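Local atomic coordinates of HMG-CoA Lyase (Bacillus subtilis subsp. subtilis, PDB entry 1YDO), a protein that belongs to the HMGL-like family and folds as a TIM barrel, in which parallel strands are ringed by helices. Residues Ser38-Leu42 with Asn267-Leu273; Ser43-Ser49 with Gly74-Leu80; Gly94-Ala98 with Leu136-Ala140; Cys99-Ser103 with Ser120-Leu124; Glu173-Thr179 with Gln203-His209. One frame throughout, in Å; residues are numbered along the deposited sequence.

Contact 1: residues Ser38-Leu42 with Asn267-Leu273; sequences SRTGL and NVKLEKL
Thr40 and Lys269 join two loops at the rim of the TIM barrel: one leads from helix 27-38 into strand 44-49, the other into helix 270-284. Lys269 N donates to Thr40 O (3.1 Å), the donor lying nearly in line with the C=O bond. Lys269 is both the centre of an inverse gamma turn and the N-cap residue, so this bond ties the residue just before the helix to the loop 38-42. The Thr40 side chain then reaches the first helical turn. With chi1 at -155°, OG1 stands opposite the backbone N and lies 3.6 Å from Lys272 CB. OG1 also comes near Leu273 N, but the angle is too poor for a hydrogen bond. Lys272 runs extended past CG, its methylene CD passing Arg39 O at 3.4 Å. Arg39 itself turns away to salt bridges with Asp70 and Glu72. At Gly41 the backbones come close, CA to CA of Val268 being 4.2 Å, with no side chain between them. On the buried side, Leu42 forks against two partners while also resting, with Val268, on Ile9 of strand 8-11. Its CG is set opposite its own carbonyl carbon (chi1 -76°), and CD1 meets Leu273 CD1 at 4.2 Å. The other branch, CD2, slants past Val268 and touches its CG2 at 4.0 Å.

Contact 2: residues Ser43-Ser49 with Gly74-Leu80; sequences SYIEITS and GVTYAAL
A right-handed beta-alpha-beta unit, strand 44-49, helix 62-68 and strand 76-80, brings Ile45 alongside Tyr77 in a parallel pair whose segment axes lie 39° apart. Ser43 O takes Thr76 N, Thr76 O takes Ile45 N, and Ile45 O takes Ala78 N (3.0 Å for the last). Ile47 has helical backbone angles, and the register slips there: Glu46 faces Ala78, yet Ser49 faces Leu80. The ladder resumes as Leu80 N reaches Thr48 O (3.0 Å). On the face carrying Tyr44, Glu46 and Ala78, the Tyr44 ring is swung along the strands by chi1 -176°. Its CZ approaches Ala78 CB obliquely (3.6 Å), CD2 lies near Thr76 CB (3.8 Å), and OH is hydrogen-bonded to Glu97. Across the sheet, Ile47 CG2 meets the edge of the Tyr77 ring at CD1 (3.4 Å), the two side chains running nearly at right angles, while Val75 CG1 lies above one face of that ring, near the rim. Tyr77 OH is held by Ser38. Ile47 and Thr48 pack against helix 62-68. Strand 97-103 flanks strand 76-80, and backbone bonds from Tyr44 and Glu46 to Glu11 join strand 44-49 to strand 8-11.

Contact 3: residues Gly94-Ala98 with Leu136-Ala140; sequences GINEA and LTTRA
Ile95 O borders Leu136, whose methyl CD1 lies 3.1 Å away just before the two strands pair. One residue on, Asn96 O receives a weak bond from Thr137 N (3.4 Å). Glu97 makes the polar side-chain contacts. CG stands opposite the backbone N (chi1 172°) and the chain runs extended, crossing the Thr137 side chain at about a right angle. Thr137 OG1 donates to Glu97 OE1 (2.9 Å) from the anti side of the carboxylate, 23° out of its plane. The other oxygen, OE2, lies over the start of the Arg139 chain, 3.3 Å from its CB. The charged ends do not meet: OE2 is 4.7 Å from Arg139 NE, and the guanidinium extends on to a salt bridge with Asp231. Ala98 closes the pairing in both directions, its N bonding to Thr137 O (3.0 Å) and its O to Arg139 N (3.0 Å). Ala98 CB, 4.3 Å from Leu136 CD2, faces outward with Thr138, which packs on helix 117-133. Lys10 touches both Glu97 and Arg139, so the face carrying these two and Thr137 belongs to a layer of charged and polar side chains inside a parallel beta/alpha TIM barrel.

Contact 4: residues Cys99-Ser103 with Ser120-Leu124; sequences CVFMS and SLHIL
Ser120 O accepts Leu124 N in an ordinary helical bond (2.9 Å), and this turn sets both side chains toward the strand 99-103, which offers no hydrogen bond in return. Leu124 makes the largest contact. Its CG stands opposite its own carbonyl carbon (chi1 -53°), which aims the forked end at the strand backbone. One branch, CD2, comes up to Val100 CB (3.4 Å) and to the carbonyl oxygen of Phe101, 3.5 Å from O. The other, CD1, slants past the neighbouring selenomethionine Met102 and touches its SE at 3.7 Å. Leu124 thus straddles Phe101 O, between the two outward-pointing side chains of the strand. Strand and helix segments run antiparallel, their directions 173° apart and their axes 8.8 Å at closest. This is the usual packing of a TIM barrel, with a helix of the outer ring, 117-133, lying against a strand of the inner wall, 97-103. Helix 156-169 shares the same layer: Leu162 meets Met102, Leu166 meets Leu124, and Ala165 and Phe169 meet Leu121. Met102 CG sits between the backbone N and carbonyl carbon (chi1 71°), and from there the extended chi2 carries SE out to the helix, where Leu121 CD1 lies 4.3 Å from it; the bend at chi3 turns only the terminal methyl. Nearer the strand, Met102 CB rests against Ser120 CB at 4.1 Å. The Ser120 hydroxyl is turned to Asn109 OD1, a hydrogen bond to the preceding helix 106-110.

Contact 5: residues Glu173-Thr179 with Gln203-His209; sequences ELSLGDT and QIALHFH
Asp178, Leu176 and Ala205 bury the most surface where strands 174-177 and 204-207 pair in parallel, joined through helix 185-196 as a beta-alpha-beta unit. Ala205 lies on the inner face between Glu173 and Ser175, its CB 4.0 Å from Ser175 CB, and both its backbone polar atoms are used: N binds Leu174 O (3.1 Å) and O takes Leu176 N (2.9 Å). Leu176 points to the helix side. CG is placed opposite the carbonyl carbon (chi1 -46°), and CD1 slants against Ile204 CG2 (3.9 Å), while its CB meets Leu206 CD2. Asp178 extends the ladder past the strand end, N to His207 O at 2.9 Å, and its CB lies at the edge of the Phe208 ring, 4.0 Å from CD1. Just beyond, His209 ND1 donates to Thr179 O (2.9 Å) on a carbonyl lone pair, with that oxygen only 14° out of the imidazole plane. Glu173 OE1 forms a salt bridge with Lys10 and Ser175 OG a hydrogen bond with Asp231 inside the barrel. The chemistry thus differs by face, largely polar within the barrel (Glu173, Ser175), apolar toward the helices (Leu176, Ile204, Leu206), and the ND1 bond probably restrains the rotation of the His209 ring.

Contacts 2 to 5 all reach one parallel sheet, contact 4 through strand 97-103, while contact 1 joins two loops at one end of the barrel, uniting positions more than 220 residues apart and enclosing the other four along the chain. Contacts 2 and 3 have centres about 8 Å apart and meet through strands 76-80 and 97-103. Contact 4 adds helix 117-133 and lies in sequence between the two halves of contact 3, centres about 14 Å apart. Contact 5 later joins contact 3 through strands 137-143 and 174-177, centres about 16 Å apart. Contact 1, its centre about 31 Å from that of contact 4, ties the C-terminal helix region to the early part of the barrel.

Contact 1: residues Ser38-Leu42 with Asn267-Leu273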
# COMPACT_ATOMS: atom_id res chain seq x y z
N SER A 38 -21.36 10.79 7.60
CA SER A 38 -21.53 11.81 8.64
C SER A 38 -21.47 11.22 10.03
O SER A 38 -20.82 11.76 10.92
CB SER A 38 -22.87 12.53 8.47
OG SER A 38 -22.97 13.18 7.22
N ARG A 39 -22.17 10.11 10.24
CA ARG A 39 -22.14 9.49 11.56
C ARG A 39 -21.18 8.32 11.58
O ARG A 39 -21.52 7.22 12.02
CB ARG A 39 -23.56 9.05 11.97
CG ARG A 39 -24.22 8.03 11.08
CD ARG A 39 -25.65 7.77 11.57
NE ARG A 39 -26.52 8.94 11.38
CZ ARG A 39 -27.15 9.24 10.24
NH1 ARG A 39 -27.91 10.33 10.18
NH2 ARG A 39 -27.04 8.45 9.17
N THR A 40 -19.97 8.57 11.11
CA THR A 40 -18.95 7.54 11.06
C THR A 40 -17.82 7.91 12.02
O THR A 40 -17.09 7.04 12.53
CB THR A 40 -18.42 7.41 9.64
OG1 THR A 40 -17.89 6.09 9.45
CG2 THR A 40 -17.33 8.43 9.38
N GLY A 41 -17.68 9.20 12.29
CA GLY A 41 -16.64 9.65 13.19
C GLY A 41 -15.83 10.69 12.47
O GLY A 41 -15.17 11.53 13.08
N LEU A 42 -15.87 10.64 11.14
CA LEU A 42 -15.15 11.62 10.35
C LEU A 42 -15.66 13.01 10.75
O LEU A 42 -16.81 13.15 11.13
CB LEU A 42 -15.42 11.38 8.86
CG LEU A 42 -14.69 10.21 8.19
CD1 LEU A 42 -15.36 9.87 6.88
CD2 LEU A 42 -13.23 10.58 7.97
N ASN A 267 -10.28 9.32 15.68
CA ASN A 267 -11.66 9.50 16.10
C ASN A 267 -12.64 8.94 15.09
O ASN A 267 -13.82 9.32 15.10
CB ASN A 267 -11.98 10.97 16.36
CG ASN A 267 -11.23 11.53 17.56
OD1 ASN A 267 -11.16 10.90 18.62
ND2 ASN A 267 -10.70 12.73 17.40
N VAL A 268 -12.17 8.06 14.23
CA VAL A 268 -13.04 7.45 13.24
C VAL A 268 -13.33 6.00 13.62
O VAL A 268 -12.41 5.22 13.82
CB VAL A 268 -12.41 7.48 11.85
CG1 VAL A 268 -13.35 6.86 10.84
CG2 VAL A 268 -12.11 8.91 11.48
N LYS A 269 -14.60 5.66 13.72
CA LYS A 269 -14.97 4.30 14.06
C LYS A 269 -14.91 3.45 12.79
O LYS A 269 -15.90 3.30 12.06
CB LYS A 269 -16.37 4.29 14.65
CG LYS A 269 -16.50 5.22 15.85
CD LYS A 269 -17.89 5.84 15.95
CE LYS A 269 -17.91 6.97 16.99
NZ LYS A 269 -19.19 7.75 16.98
N LEU A 270 -13.72 2.90 12.54
CA LEU A 270 -13.44 2.08 11.37
C LEU A 270 -14.58 1.14 10.98
O LEU A 270 -14.99 1.09 9.82
CB LEU A 270 -12.15 1.28 11.60
CG LEU A 270 -11.58 0.53 10.40
CD1 LEU A 270 -11.40 1.48 9.22
CD2 LEU A 270 -10.25 -0.10 10.80
N GLU A 271 -15.07 0.39 11.95
CA GLU A 271 -16.17 -0.54 11.73
C GLU A 271 -17.25 0.13 10.88
O GLU A 271 -17.62 -0.37 9.81
CB GLU A 271 -16.74 -0.99 13.08
CG GLU A 271 -17.77 -2.12 13.01
CD GLU A 271 -19.21 -1.61 12.96
OE1 GLU A 271 -20.14 -2.44 12.77
OE2 GLU A 271 -19.42 -0.38 13.14
N LYS A 272 -17.74 1.26 11.35
CA LYS A 272 -18.77 1.98 10.62
C LYS A 272 -18.31 2.34 9.21
O LYS A 272 -19.04 2.11 8.25
CB LYS A 272 -19.16 3.26 11.37
CG LYS A 272 -19.77 3.01 12.76
CD LYS A 272 -20.32 4.29 13.37
CE LYS A 272 -20.96 4.05 14.74
NZ LYS A 272 -21.64 5.26 15.29
N LEU A 273 -17.11 2.90 9.11
CA LEU A 273 -16.55 3.30 7.81
C LEU A 273 -16.58 2.13 6.83
O LEU A 273 -17.07 2.25 5.71
CB LEU A 273 -15.12 3.79 7.97
CG LEU A 273 -14.47 4.40 6.73
CD1 LEU A 273 -15.22 5.66 6.35
CD2 LEU A 273 -13.02 4.72 7.01

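Contact 2: residues Ser43-Ser49 with Gly74-Leu80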
# COMPACT_ATOMS: atom_id res chain seq x y z
N SER A 43 -14.79 14.01 10.68
CA SER A 43 -15.16 15.37 11.05
C SER A 43 -15.08 16.32 9.86
O SER A 43 -15.15 17.54 10.02
CB SER A 43 -14.24 15.89 12.15
OG SER A 43 -12.95 16.13 11.64
N TYR A 44 -14.91 15.78 8.66
CA TYR A 44 -14.80 16.60 7.46
C TYR A 44 -15.19 15.77 6.25
O TYR A 44 -14.70 14.66 6.08
CB TYR A 44 -13.37 17.09 7.32
CG TYR A 44 -13.15 18.03 6.17
CD1 TYR A 44 -13.03 17.54 4.87
CD2 TYR A 44 -13.00 19.39 6.38
CE1 TYR A 44 -12.74 18.39 3.81
CE2 TYR A 44 -12.71 20.26 5.33
CZ TYR A 44 -12.58 19.75 4.05
OH TYR A 44 -12.24 20.58 3.00
N ILE A 45 -16.06 16.31 5.40
CA ILE A 45 -16.53 15.58 4.23
C ILE A 45 -16.85 16.49 3.05
O ILE A 45 -17.74 17.32 3.16
CB ILE A 45 -17.81 14.84 4.54
CG1 ILE A 45 -17.65 13.95 5.76
CG2 ILE A 45 -18.23 14.04 3.33
CD1 ILE A 45 -18.90 13.15 6.07
N GLU A 46 -16.16 16.34 1.93
CA GLU A 46 -16.50 17.15 0.77
C GLU A 46 -17.73 16.51 0.13
O GLU A 46 -17.59 15.62 -0.71
CB GLU A 46 -15.39 17.16 -0.25
CG GLU A 46 -14.19 17.92 0.19
CD GLU A 46 -13.29 18.27 -0.98
OE1 GLU A 46 -12.17 18.79 -0.74
OE2 GLU A 46 -13.69 18.04 -2.14
N ILE A 47 -18.92 16.96 0.50
CA ILE A 47 -20.14 16.38 -0.04
C ILE A 47 -20.27 16.43 -1.55
O ILE A 47 -20.84 15.52 -2.15
CB ILE A 47 -21.36 17.06 0.56
CG1 ILE A 47 -21.33 18.55 0.24
CG2 ILE A 47 -21.39 16.85 2.06
CD1 ILE A 47 -22.58 19.29 0.66
N THR A 48 -19.74 17.47 -2.19
CA THR A 48 -19.85 17.58 -3.64
C THR A 48 -19.01 18.70 -4.22
O THR A 48 -18.27 19.39 -3.51
CB THR A 48 -21.29 17.85 -4.05
OG1 THR A 48 -21.37 17.96 -5.48
CG2 THR A 48 -21.75 19.17 -3.44
N SER A 49 -19.13 18.89 -5.54
CA SER A 49 -18.41 19.93 -6.26
C SER A 49 -19.38 20.83 -7.00
O SER A 49 -20.35 20.36 -7.60
CB SER A 49 -17.44 19.31 -7.28
OG SER A 49 -17.03 20.27 -8.25
N GLY A 74 -20.29 18.94 14.60
CA GLY A 74 -18.88 18.66 14.72
C GLY A 74 -18.32 18.20 13.40
O GLY A 74 -17.13 17.88 13.29
N VAL A 75 -19.17 18.17 12.37
CA VAL A 75 -18.76 17.74 11.05
C VAL A 75 -18.64 18.93 10.15
O VAL A 75 -19.52 19.77 10.12
CB VAL A 75 -19.78 16.78 10.44
CG1 VAL A 75 -19.26 16.27 9.10
CG2 VAL A 75 -20.03 15.61 11.38
N THR A 76 -17.54 19.01 9.41
CA THR A 76 -17.33 20.13 8.51
C THR A 76 -17.66 19.66 7.09
O THR A 76 -16.94 18.85 6.52
CB THR A 76 -15.87 20.62 8.57
OG1 THR A 76 -15.51 20.87 9.93
CG2 THR A 76 -15.70 21.90 7.78
N TYR A 77 -18.76 20.16 6.53
CA TYR A 77 -19.16 19.79 5.17
C TYR A 77 -18.60 20.81 4.18
O TYR A 77 -18.94 21.99 4.20
CB TYR A 77 -20.69 19.72 5.08
CG TYR A 77 -21.28 18.62 5.95
CD1 TYR A 77 -21.46 17.33 5.46
CD2 TYR A 77 -21.59 18.86 7.29
CE1 TYR A 77 -21.93 16.30 6.27
CE2 TYR A 77 -22.07 17.85 8.11
CZ TYR A 77 -22.23 16.57 7.60
OH TYR A 77 -22.66 15.57 8.43
N ALA A 78 -17.73 20.33 3.30
CA ALA A 78 -17.09 21.19 2.32
C ALA A 78 -17.46 20.80 0.90
O ALA A 78 -17.96 19.70 0.64
CB ALA A 78 -15.56 21.14 2.50
N ALA A 79 -17.22 21.71 -0.03
CA ALA A 79 -17.50 21.46 -1.43
C ALA A 79 -16.46 22.16 -2.28
O ALA A 79 -15.86 23.16 -1.88
CB ALA A 79 -18.86 21.97 -1.77
N LEU A 80 -16.23 21.63 -3.47
CA LEU A 80 -15.26 22.23 -4.34
C LEU A 80 -15.91 23.47 -4.96
O LEU A 80 -17.04 23.41 -5.42
CB LEU A 80 -14.88 21.26 -5.44
CG LEU A 80 -13.51 21.55 -6.05
CD1 LEU A 80 -12.43 21.25 -5.02
CD2 LEU A 80 -13.33 20.69 -7.27

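Contact 3: residues Gly94-Ala98 with Leu136-Ala140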
# COMPACT_ATOMS: atom_id res chain seq x y z
N GLY A 94 -25.31 25.56 1.76
CA GLY A 94 -25.02 25.50 3.18
C GLY A 94 -23.63 25.02 3.51
O GLY A 94 -23.30 24.83 4.68
N ILE A 95 -22.80 24.84 2.48
CA ILE A 95 -21.43 24.38 2.68
C ILE A 95 -20.71 25.21 3.72
O ILE A 95 -20.75 26.43 3.67
CB ILE A 95 -20.63 24.41 1.37
CG1 ILE A 95 -20.98 23.20 0.53
CG2 ILE A 95 -19.14 24.38 1.66
CD1 ILE A 95 -22.44 23.12 0.16
N ASN A 96 -20.04 24.54 4.66
CA ASN A 96 -19.30 25.22 5.71
C ASN A 96 -17.95 25.69 5.16
O ASN A 96 -17.52 26.82 5.42
CB ASN A 96 -19.04 24.29 6.89
CG ASN A 96 -20.29 23.60 7.36
OD1 ASN A 96 -21.28 24.25 7.67
ND2 ASN A 96 -20.26 22.28 7.42
N GLU A 97 -17.28 24.83 4.40
CA GLU A 97 -15.98 25.20 3.86
C GLU A 97 -15.89 25.04 2.35
O GLU A 97 -16.35 24.06 1.77
CB GLU A 97 -14.87 24.38 4.55
CG GLU A 97 -13.48 24.54 3.91
CD GLU A 97 -12.33 24.15 4.83
OE1 GLU A 97 -12.05 24.90 5.79
OE2 GLU A 97 -11.70 23.09 4.58
N ALA A 98 -15.29 26.04 1.71
CA ALA A 98 -15.13 26.02 0.28
C ALA A 98 -13.69 25.66 -0.04
O ALA A 98 -12.77 26.16 0.59
CB ALA A 98 -15.46 27.39 -0.28
N LEU A 136 -17.08 31.84 5.80
CA LEU A 136 -16.85 30.48 5.32
C LEU A 136 -15.37 30.16 5.37
O LEU A 136 -14.55 30.95 4.90
CB LEU A 136 -17.34 30.36 3.88
CG LEU A 136 -18.13 29.11 3.55
CD1 LEU A 136 -19.35 29.06 4.45
CD2 LEU A 136 -18.55 29.13 2.09
N THR A 137 -15.01 29.02 5.93
CA THR A 137 -13.60 28.65 5.99
C THR A 137 -13.14 28.18 4.63
O THR A 137 -13.86 27.48 3.93
CB THR A 137 -13.39 27.54 7.00
OG1 THR A 137 -14.28 26.46 6.70
CG2 THR A 137 -13.69 28.06 8.40
N THR A 138 -11.93 28.57 4.24
CA THR A 138 -11.43 28.18 2.93
C THR A 138 -10.26 27.22 3.00
O THR A 138 -9.51 27.21 3.97
CB THR A 138 -10.97 29.39 2.12
OG1 THR A 138 -9.86 30.02 2.79
CG2 THR A 138 -12.12 30.38 1.95
N ARG A 139 -10.11 26.44 1.94
CA ARG A 139 -9.05 25.47 1.82
C ARG A 139 -8.63 25.41 0.36
O ARG A 139 -9.48 25.45 -0.53
CB ARG A 139 -9.57 24.11 2.25
CG ARG A 139 -8.52 23.04 2.26
CD ARG A 139 -9.19 21.69 2.22
NE ARG A 139 -8.27 20.63 2.59
CZ ARG A 139 -8.49 19.35 2.37
NH1 ARG A 139 -9.61 18.97 1.75
NH2 ARG A 139 -7.61 18.45 2.79
N ALA A 140 -7.33 25.31 0.11
CA ALA A 140 -6.80 25.26 -1.25
C ALA A 140 -6.30 23.86 -1.61
O ALA A 140 -5.71 23.15 -0.78
CB ALA A 140 -5.68 26.29 -1.42

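Contact 4: residues Cys99-Ser103 with Ser120-Leu124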
# COMPACT_ATOMS: atom_id res chain seq x y z
N CYS A 99 -13.49 24.80 -1.03
CA CYS A 99 -12.13 24.42 -1.38
C CYS A 99 -11.78 24.86 -2.78
O CYS A 99 -12.29 24.31 -3.75
CB CYS A 99 -11.98 22.90 -1.32
SG CYS A 99 -12.71 22.10 0.12
N VAL A 100 -10.93 25.86 -2.90
CA VAL A 100 -10.55 26.28 -4.23
C VAL A 100 -9.49 25.30 -4.74
O VAL A 100 -9.02 24.44 -3.99
CB VAL A 100 -9.98 27.68 -4.23
CG1 VAL A 100 -11.08 28.67 -3.90
CG2 VAL A 100 -8.83 27.78 -3.22
N PHE A 101 -9.11 25.43 -6.01
CA PHE A 101 -8.11 24.53 -6.56
C PHE A 101 -7.43 25.07 -7.79
O PHE A 101 -7.94 25.96 -8.47
CB PHE A 101 -8.74 23.19 -6.93
CG PHE A 101 -9.88 23.30 -7.88
CD1 PHE A 101 -11.15 23.64 -7.42
CD2 PHE A 101 -9.70 23.10 -9.25
CE1 PHE A 101 -12.23 23.79 -8.30
CE2 PHE A 101 -10.77 23.25 -10.14
CZ PHE A 101 -12.03 23.60 -9.67
N MSE A 102 -6.25 24.52 -8.06
CA MSE A 102 -5.46 24.89 -9.22
C MSE A 102 -4.28 23.94 -9.31
O MSE A 102 -4.01 23.19 -8.38
CB MSE A 102 -4.96 26.33 -9.10
CG MSE A 102 -3.89 26.53 -8.06
SE MSE A 102 -3.19 28.33 -8.12
CE MSE A 102 -2.03 28.14 -9.68
N SER A 103 -3.58 23.98 -10.43
CA SER A 103 -2.43 23.12 -10.61
C SER A 103 -1.11 23.87 -10.49
O SER A 103 -1.01 25.05 -10.85
CB SER A 103 -2.52 22.42 -11.96
OG SER A 103 -1.39 21.59 -12.18
N SER A 120 -5.45 31.70 -12.68
CA SER A 120 -6.12 30.94 -11.63
C SER A 120 -5.83 31.57 -10.29
O SER A 120 -6.73 31.78 -9.47
CB SER A 120 -5.66 29.48 -11.62
OG SER A 120 -6.18 28.76 -12.71
N LEU A 121 -4.56 31.88 -10.06
CA LEU A 121 -4.16 32.48 -8.81
C LEU A 121 -5.07 33.67 -8.53
O LEU A 121 -5.60 33.84 -7.44
CB LEU A 121 -2.71 32.94 -8.88
CG LEU A 121 -2.05 33.38 -7.57
CD1 LEU A 121 -1.92 32.20 -6.61
CD2 LEU A 121 -0.67 33.93 -7.88
N HIS A 122 -5.25 34.49 -9.56
CA HIS A 122 -6.08 35.67 -9.44
C HIS A 122 -7.53 35.31 -9.09
O HIS A 122 -8.18 36.00 -8.31
CB HIS A 122 -6.03 36.46 -10.75
CG HIS A 122 -6.68 37.81 -10.67
ND1 HIS A 122 -7.94 38.06 -11.15
CD2 HIS A 122 -6.22 38.98 -10.15
CE1 HIS A 122 -8.25 39.33 -10.93
NE2 HIS A 122 -7.23 39.91 -10.33
N ILE A 123 -8.02 34.22 -9.68
CA ILE A 123 -9.38 33.78 -9.42
C ILE A 123 -9.53 33.40 -7.95
O ILE A 123 -10.34 33.99 -7.22
CB ILE A 123 -9.76 32.54 -10.27
CG1 ILE A 123 -9.38 32.76 -11.74
CG2 ILE A 123 -11.25 32.27 -10.16
CD1 ILE A 123 -10.06 33.95 -12.40
N LEU A 124 -8.75 32.42 -7.54
CA LEU A 124 -8.77 31.93 -6.17
C LEU A 124 -8.64 33.08 -5.19
O LEU A 124 -9.32 33.13 -4.17
CB LEU A 124 -7.63 30.94 -5.93
CG LEU A 124 -7.51 29.77 -6.92
CD1 LEU A 124 -6.47 28.80 -6.39
CD2 LEU A 124 -8.86 29.07 -7.09

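Contact 5: residues Glu173-Thr179 with Gln203-His209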
# COMPACT_ATOMS: atom_id res chain seq x y z
N GLU A 173 -5.80 26.15 4.91
CA GLU A 173 -5.08 24.90 4.71
C GLU A 173 -4.73 24.67 3.25
O GLU A 173 -5.57 24.82 2.38
CB GLU A 173 -5.94 23.75 5.20
CG GLU A 173 -5.19 22.47 5.41
CD GLU A 173 -5.98 21.50 6.26
OE1 GLU A 173 -6.83 20.79 5.70
OE2 GLU A 173 -5.77 21.47 7.49
N LEU A 174 -3.49 24.30 2.98
CA LEU A 174 -3.08 24.06 1.62
C LEU A 174 -2.89 22.55 1.44
O LEU A 174 -1.95 21.97 1.96
CB LEU A 174 -1.79 24.80 1.34
CG LEU A 174 -1.49 25.19 -0.10
CD1 LEU A 174 -0.07 25.72 -0.16
CD2 LEU A 174 -1.62 24.00 -1.02
N SER A 175 -3.79 21.92 0.69
CA SER A 175 -3.70 20.48 0.49
C SER A 175 -2.91 20.16 -0.75
O SER A 175 -3.36 20.40 -1.87
CB SER A 175 -5.11 19.88 0.41
OG SER A 175 -5.06 18.49 0.18
N LEU A 176 -1.71 19.60 -0.55
CA LEU A 176 -0.82 19.22 -1.65
C LEU A 176 -1.18 17.83 -2.14
O LEU A 176 -1.33 16.92 -1.34
CB LEU A 176 0.63 19.19 -1.16
CG LEU A 176 1.02 20.41 -0.33
CD1 LEU A 176 2.39 20.19 0.25
CD2 LEU A 176 0.98 21.66 -1.19
N GLY A 177 -1.30 17.66 -3.45
CA GLY A 177 -1.66 16.36 -3.94
C GLY A 177 -0.76 15.69 -4.95
O GLY A 177 0.00 16.34 -5.68
N ASP A 178 -0.85 14.37 -4.99
CA ASP A 178 -0.09 13.54 -5.91
C ASP A 178 -1.06 13.09 -6.98
O ASP A 178 -1.62 12.00 -6.93
CB ASP A 178 0.46 12.31 -5.18
CG ASP A 178 1.35 11.46 -6.07
OD1 ASP A 178 1.70 10.33 -5.66
OD2 ASP A 178 1.69 11.92 -7.18
N THR A 179 -1.26 13.95 -7.97
CA THR A 179 -2.19 13.63 -9.03
C THR A 179 -1.87 12.34 -9.77
O THR A 179 -2.62 11.36 -9.67
CB THR A 179 -2.27 14.79 -10.03
OG1 THR A 179 -2.61 15.99 -9.32
CG2 THR A 179 -3.32 14.52 -11.07
N GLN A 203 -0.98 23.74 8.87
CA GLN A 203 -1.80 24.23 7.78
C GLN A 203 -1.50 23.54 6.45
O GLN A 203 -1.78 24.08 5.38
CB GLN A 203 -1.65 25.74 7.66
CG GLN A 203 -2.29 26.50 8.80
CD GLN A 203 -1.99 27.98 8.76
OE1 GLN A 203 -2.25 28.66 7.76
NE2 GLN A 203 -1.44 28.50 9.85
N ILE A 204 -0.93 22.35 6.51
CA ILE A 204 -0.62 21.61 5.30
C ILE A 204 -1.19 20.20 5.32
O ILE A 204 -0.93 19.43 6.25
CB ILE A 204 0.90 21.56 5.07
CG1 ILE A 204 1.40 22.94 4.67
CG2 ILE A 204 1.22 20.56 3.99
CD1 ILE A 204 2.91 23.05 4.62
N ALA A 205 -1.98 19.87 4.30
CA ALA A 205 -2.58 18.55 4.20
C ALA A 205 -2.02 17.81 2.99
O ALA A 205 -1.47 18.42 2.07
CB ALA A 205 -4.07 18.68 4.08
N LEU A 206 -2.18 16.49 3.00
CA LEU A 206 -1.69 15.68 1.91
C LEU A 206 -2.77 14.81 1.27
O LEU A 206 -3.53 14.14 1.95
CB LEU A 206 -0.52 14.82 2.37
CG LEU A 206 0.77 15.59 2.55
CD1 LEU A 206 1.84 14.64 3.02
CD2 LEU A 206 1.19 16.27 1.26
N HIS A 207 -2.82 14.85 -0.06
CA HIS A 207 -3.77 14.07 -0.80
C HIS A 207 -2.97 13.12 -1.70
O HIS A 207 -2.56 13.51 -2.78
CB HIS A 207 -4.64 14.99 -1.65
CG HIS A 207 -5.86 14.32 -2.24
ND1 HIS A 207 -6.77 14.99 -3.01
CD2 HIS A 207 -6.30 13.04 -2.15
CE1 HIS A 207 -7.74 14.15 -3.38
NE2 HIS A 207 -7.48 12.96 -2.87
N PHE A 208 -2.73 11.90 -1.23
CA PHE A 208 -1.99 10.93 -2.02
C PHE A 208 -2.88 10.01 -2.85
O PHE A 208 -4.00 9.67 -2.45
CB PHE A 208 -1.11 10.08 -1.11
CG PHE A 208 0.05 10.82 -0.52
CD1 PHE A 208 1.01 11.40 -1.34
CD2 PHE A 208 0.17 10.94 0.86
CE1 PHE A 208 2.08 12.11 -0.80
CE2 PHE A 208 1.23 11.64 1.42
CZ PHE A 208 2.19 12.23 0.59
N HIS A 209 -2.37 9.59 -4.01
CA HIS A 209 -3.09 8.66 -4.88
C HIS A 209 -2.26 7.38 -4.94
O HIS A 209 -1.13 7.41 -5.42
CB HIS A 209 -3.23 9.26 -6.29
CG HIS A 209 -4.38 10.21 -6.44
ND1 HIS A 209 -4.60 10.93 -7.58
CD2 HIS A 209 -5.36 10.55 -5.57
CE1 HIS A 209 -5.67 11.69 -7.42
NE2 HIS A 209 -6.15 11.48 -6.21